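Local atomic coordinates of periplasmic branched-chain amino acid-binding protein (Burkholderia mallei, PDB entry 3I09), a protein that probably binds branched-chain amino acids or related small carboxylates in the periplasm and delivers them to an ABC transporter. Residues Y122-L127 and E157-D162; V135-G140 and K165-K170. All coordinates share one frame; numbering follows the deposited sequence.

Contacts 1 and 2 both pair helix 124-137 with helix 151-166, and their centres are about 14 Å apart. Contact 1 joins the first turn of helix 124-137 to the middle of helix 151-166 in the buried interior, its centre about 12 Å from that of the chain. Contact 2 joins the C-terminal ends of the same helices nearer the periphery, about 24 Å from the chain centre. Only contact 1 includes a residue of the acetoacetic acid pocket, Tyr122, which shortly precedes its helix. The two helices run in the same general direction from the pocket side, meet at contact 1, and both end at the glycine-rich turns of contact 2, which lead into strands 142-148 and 170-177.

Contact 1: residues Y122-L127 and E157-D162; sequences YDTMAL and EKNTAD. With AAE (acetoacetic acid), chain C.
Thr124 and Asn159 meet through polar atoms, their side chains crossing at about a right angle. The Thr124 hydroxyl donates to Asn159 OD1, with OG1 to OD1 2.6 Å and a C=O...donor angle of 169°, so the hydroxyl meets the carbonyl almost head-on. Threonine suits this place because its one hydroxyl donates to Asn159 and accepts from Asp106 N; chi1 of 53° turns OG1 toward both. Asparagine suits the other side: OD1 takes the hydroxyl while ND2 bonds Asp106 OD2, which fixes which way round the amide sits. Selenomethionine Met125 leaves its helix pointing away, then bends at chi2 and chi3 so that CE returns to lie 3.4 Å from Asn159 ND2, across the amide end.

Just before the helix, Asp123 is the N-cap, its OD1 accepting from Ala126 N at 3.0 Å. Tyr122, one residue earlier, brings OH to 3.6 Å from acetoacetic acid C5 and bonds Gly102 O. The backbone of Thr124 is also tied to Gly104, whose N bonds the ligand. With OD1 bound to Thr124 and ND2 to Asp106, both ends of the buried Asn159 amide have partners, and the three residues form one network that links the helix pair to the pocket-lining loop.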
loop_
_atom_site.group_PDB
_atom_site.type_symbol
_atom_site.label_atom_id
_atom_site.label_comp_id
_atom_site.label_asym_id
_atom_site.label_seq_id
_atom_site.Cartn_x
_atom_site.Cartn_y
_atom_site.Cartn_z
ATOM N N TYR A 122 0.402 4.348 -1.622
ATOM C CA TYR A 122 -0.693 4.738 -0.723
ATOM C C TYR A 122 -0.107 4.900 0.676
ATOM O O TYR A 122 0.997 4.468 0.923
ATOM C CB TYR A 122 -1.818 3.709 -0.673
ATOM C CG TYR A 122 -1.475 2.474 0.085
ATOM C CD1 TYR A 122 -0.539 1.570 -0.411
ATOM C CD2 TYR A 122 -1.953 2.267 1.376
ATOM C CE1 TYR A 122 -0.160 0.428 0.334
ATOM C CE2 TYR A 122 -1.615 1.110 2.107
ATOM C CZ TYR A 122 -0.704 0.222 1.601
ATOM O OH TYR A 122 -0.356 -0.893 2.345
ATOM N N ASP A 123 -0.846 5.522 1.578
ATOM C CA ASP A 123 -0.509 5.425 3.004
ATOM C C ASP A 123 -1.756 5.483 3.845
ATOM O O ASP A 123 -2.877 5.655 3.344
ATOM C CB ASP A 123 0.567 6.446 3.475
ATOM C CG ASP A 123 0.113 7.896 3.441
ATOM O OD1 ASP A 123 -1.078 8.174 3.647
ATOM O OD2 ASP A 123 1.008 8.758 3.210
ATOM N N THR A 124 -1.575 5.297 5.136
ATOM C CA THR A 124 -2.722 5.254 6.054
ATOM C C THR A 124 -3.452 6.574 6.227
ATOM O O THR A 124 -4.646 6.578 6.548
ATOM C CB THR A 124 -2.278 4.739 7.425
ATOM O OG1 THR A 124 -1.166 5.506 7.889
ATOM C CG2 THR A 124 -1.873 3.284 7.316
HETATM N N MSE A 125 -2.784 7.706 6.008
HETATM C CA MSE A 125 -3.497 8.993 6.003
HETATM C C MSE A 125 -4.483 9.067 4.814
HETATM O O MSE A 125 -5.609 9.479 4.985
HETATM C CB MSE A 125 -2.486 10.145 5.972
HETATM C CG MSE A 125 -3.076 11.480 5.872
HETATM SE SE MSE A 125 -4.033 11.870 7.563
HETATM C CE MSE A 125 -2.483 12.311 8.616
ATOM N N ALA A 126 -4.061 8.672 3.612
ATOM C CA ALA A 126 -4.953 8.666 2.460
ATOM C C ALA A 126 -6.121 7.712 2.662
ATOM O O ALA A 126 -7.242 8.059 2.283
ATOM C CB ALA A 126 -4.206 8.306 1.158
ATOM N N LEU A 127 -5.874 6.531 3.245
ATOM C CA LEU A 127 -6.965 5.584 3.565
ATOM C C LEU A 127 -8.009 6.200 4.472
ATOM O O LEU A 127 -9.219 6.127 4.206
ATOM C CB LEU A 127 -6.440 4.267 4.154
ATOM C CG LEU A 127 -5.483 3.452 3.272
ATOM C CD1 LEU A 127 -4.924 2.242 4.006
ATOM C CD2 LEU A 127 -6.141 3.051 1.904
ATOM N N GLU A 157 -5.427 2.963 12.618
ATOM C CA GLU A 157 -6.420 3.281 13.639
ATOM C C GLU A 157 -6.271 4.743 14.067
ATOM O O GLU A 157 -7.259 5.460 14.220
ATOM C CB GLU A 157 -6.300 2.339 14.857
ATOM C CG GLU A 157 -7.268 2.694 16.009
ATOM C CD GLU A 157 -7.061 1.870 17.284
ATOM O OE1 GLU A 157 -6.840 0.640 17.214
ATOM O OE2 GLU A 157 -7.159 2.455 18.379
ATOM N N LYS A 158 -5.043 5.195 14.273
ATOM C CA LYS A 158 -4.862 6.589 14.698
ATOM C C LYS A 158 -5.311 7.604 13.631
ATOM O O LYS A 158 -6.045 8.541 13.950
ATOM C CB LYS A 158 -3.417 6.869 15.135
ATOM C CG LYS A 158 -3.057 8.329 15.384
ATOM C CD LYS A 158 -3.737 8.897 16.584
ATOM C CE LYS A 158 -2.934 10.079 17.189
ATOM N NZ LYS A 158 -2.694 11.184 16.199
ATOM N N ASN A 159 -4.894 7.397 12.375
ATOM C CA ASN A 159 -5.287 8.306 11.285
ATOM C C ASN A 159 -6.810 8.303 11.167
ATOM O O ASN A 159 -7.442 9.333 11.031
ATOM C CB ASN A 159 -4.711 7.850 9.936
ATOM C CG ASN A 159 -3.209 8.091 9.770
ATOM O OD1 ASN A 159 -2.512 7.205 9.306
ATOM N ND2 ASN A 159 -2.715 9.278 10.115
ATOM N N THR A 160 -7.410 7.126 11.208
ATOM C CA THR A 160 -8.861 7.014 10.977
ATOM C C THR A 160 -9.651 7.603 12.157
ATOM O O THR A 160 -10.635 8.335 11.949
ATOM C CB THR A 160 -9.279 5.580 10.660
ATOM O OG1 THR A 160 -8.485 5.061 9.569
ATOM C CG2 THR A 160 -10.791 5.495 10.297
ATOM N N ALA A 161 -9.237 7.296 13.389
ATOM C CA ALA A 161 -9.864 7.891 14.570
ATOM C C ALA A 161 -9.830 9.417 14.515
ATOM O O ALA A 161 -10.832 10.099 14.854
ATOM C CB ALA A 161 -9.227 7.383 15.887
ATOM N N ASP A 162 -8.691 9.957 14.118
ATOM C CA ASP A 162 -8.546 11.420 13.983
ATOM C C ASP A 162 -9.519 11.990 12.949
ATOM O O ASP A 162 -10.166 13.017 13.213
ATOM C CB ASP A 162 -7.127 11.817 13.618
ATOM C CG ASP A 162 -6.133 11.646 14.776
ATOM O OD1 ASP A 162 -6.544 11.495 15.962
ATOM O OD2 ASP A 162 -4.922 11.648 14.486
HETATM O O1 AAE C . 1.497 -1.709 5.837
HETATM C C2 AAE C . 1.043 -2.850 6.039
HETATM O O3 AAE C . 1.492 -3.602 6.931
HETATM C C4 AAE C . -0.139 -3.311 5.204
HETATM C C5 AAE C . 0.312 -4.058 3.980
HETATM O O8 AAE C . 1.512 -4.050 3.613
HETATM C C9 AAE C . -0.789 -4.660 3.157
#

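Contact 2: residues V135-G140 and K165-K170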
loop_
_atom_site.group_PDB
_atom_site.type_symbol
_atom_site.label_atom_id
_atom_site.label_comp_id
_atom_site.label_asym_id
_atom_site.label_seq_id
_atom_site.Cartn_x
_atom_site.Cartn_y
_atom_site.Cartn_z
ATOM N N VAL A 135 -17.457 7.557 4.990
ATOM C CA VAL A 135 -18.383 6.825 5.852
ATOM C C VAL A 135 -19.001 7.767 6.906
ATOM O O VAL A 135 -20.221 7.732 7.116
ATOM C CB VAL A 135 -17.709 5.605 6.491
ATOM C CG1 VAL A 135 -18.598 4.914 7.545
ATOM C CG2 VAL A 135 -17.294 4.596 5.418
ATOM N N VAL A 136 -18.196 8.620 7.531
ATOM C CA VAL A 136 -18.730 9.563 8.544
ATOM C C VAL A 136 -19.709 10.527 7.871
ATOM O O VAL A 136 -20.787 10.815 8.420
ATOM C CB VAL A 136 -17.620 10.360 9.277
ATOM C CG1 VAL A 136 -18.248 11.384 10.254
ATOM C CG2 VAL A 136 -16.727 9.445 9.994
ATOM N N LYS A 137 -19.377 10.984 6.664
ATOM C CA LYS A 137 -20.240 11.918 5.950
ATOM C C LYS A 137 -21.566 11.269 5.572
ATOM O O LYS A 137 -22.558 11.991 5.472
ATOM C CB LYS A 137 -19.563 12.518 4.699
ATOM C CG LYS A 137 -18.927 13.906 4.928
ATOM C CD LYS A 137 -17.419 13.919 4.960
ATOM C CE LYS A 137 -16.850 15.311 4.578
ATOM N NZ LYS A 137 -15.476 15.587 5.143
ATOM N N GLN A 138 -21.584 9.943 5.394
ATOM C CA GLN A 138 -22.786 9.152 5.086
ATOM C C GLN A 138 -23.630 8.847 6.343
ATOM O O GLN A 138 -24.672 8.182 6.250
ATOM C CB GLN A 138 -22.423 7.793 4.453
ATOM C CG GLN A 138 -21.952 7.742 2.953
ATOM C CD GLN A 138 -21.374 6.355 2.548
ATOM O OE1 GLN A 138 -20.995 5.548 3.397
ATOM N NE2 GLN A 138 -21.312 6.089 1.264
ATOM N N GLY A 139 -23.171 9.286 7.501
ATOM C CA GLY A 139 -23.884 9.061 8.765
ATOM C C GLY A 139 -23.310 7.969 9.652
ATOM O O GLY A 139 -23.913 7.637 10.687
ATOM N N GLY A 140 -22.152 7.407 9.270
ATOM C CA GLY A 140 -21.481 6.418 10.117
ATOM C C GLY A 140 -20.691 7.215 11.152
ATOM O O GLY A 140 -19.489 7.435 10.984
ATOM N N LYS A 165 -13.198 11.808 14.362
ATOM C CA LYS A 165 -13.421 12.878 15.334
ATOM C C LYS A 165 -13.478 14.266 14.683
ATOM O O LYS A 165 -14.341 15.076 15.023
ATOM C CB LYS A 165 -12.382 12.819 16.445
ATOM C CG LYS A 165 -12.477 11.575 17.329
ATOM C CD LYS A 165 -11.210 11.411 18.190
ATOM C CE LYS A 165 -11.115 10.041 18.848
ATOM N NZ LYS A 165 -9.756 9.800 19.484
ATOM N N ALA A 166 -12.577 14.541 13.748
ATOM C CA ALA A 166 -12.584 15.801 13.005
ATOM C C ALA A 166 -13.902 16.058 12.270
ATOM O O ALA A 166 -14.261 17.209 12.063
ATOM C CB ALA A 166 -11.461 15.830 12.009
ATOM N N ASN A 167 -14.606 14.993 11.877
ATOM C CA ASN A 167 -15.835 15.106 11.100
ATOM C C ASN A 167 -17.112 14.900 11.918
ATOM O O ASN A 167 -18.177 14.626 11.368
ATOM C CB ASN A 167 -15.793 14.135 9.922
ATOM C CG ASN A 167 -14.947 14.641 8.782
ATOM O OD1 ASN A 167 -15.434 15.391 7.935
ATOM N ND2 ASN A 167 -13.679 14.211 8.725
ATOM N N GLY A 168 -16.996 15.030 13.229
ATOM C CA GLY A 168 -18.135 15.027 14.104
ATOM C C GLY A 168 -18.520 13.664 14.633
ATOM O O GLY A 168 -19.583 13.528 15.249
ATOM N N GLY A 169 -17.670 12.656 14.426
ATOM C CA GLY A 169 -17.973 11.305 14.863
ATOM C C GLY A 169 -17.386 11.024 16.226
ATOM O O GLY A 169 -16.778 11.916 16.815
ATOM N N LYS A 170 -17.578 9.794 16.716
ATOM C CA LYS A 170 -17.086 9.345 18.028
ATOM C C LYS A 170 -16.462 7.942 17.915
ATOM O O LYS A 170 -16.959 7.082 17.197
ATOM C CB LYS A 170 -18.250 9.281 19.025
ATOM C CG LYS A 170 -17.848 8.916 20.435
#
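Lys137 reaches Asn167 with an unusual side-chain shape: chi1 (-97°) and chi2 (108°) both lie well away from staggered values, and the bend swings the amine across to the neighbouring helix end. There NZ donates to Asn167 OD1 at 2.8 Å. The C=O...donor angle is 137° and the amine sits tilted from the carbonyl plane. Lysine fits this exposed edge of the helix pair, where its long chain can span the gap with its charge near solvent. Asn167 bonds on both sides of its amide, because its ND2 turns back to Val163 O, in the last turn of the helix it follows.

Beneath this polar bridge, Val136 supplies the apolar part. Its CG1, held anti to the backbone N, points across and lies 3.7 Å from Asn167 CB and 3.4 Å from Asn167 O. A compact branched side chain is well placed here, with Trp143 of strand 142-148 also touching it and Gly169 bringing bare backbone close.

Each helix ends in a Schellman motif. Gly139 and Gly168 take the positive phi these turns require, with Gly140 N bonding Val135 O and Gly169 N bonding Val164 O. Beyond the turns, Lys170 pairs through its backbone with Lys141 and Trp143, beginning the parallel pairing of strands 142-148 and 170-177. With helix 151-166 joining them, these strands make a beta-alpha-beta crossover, the building unit of the alpha/beta lobes of type I periplasmic binding proteins.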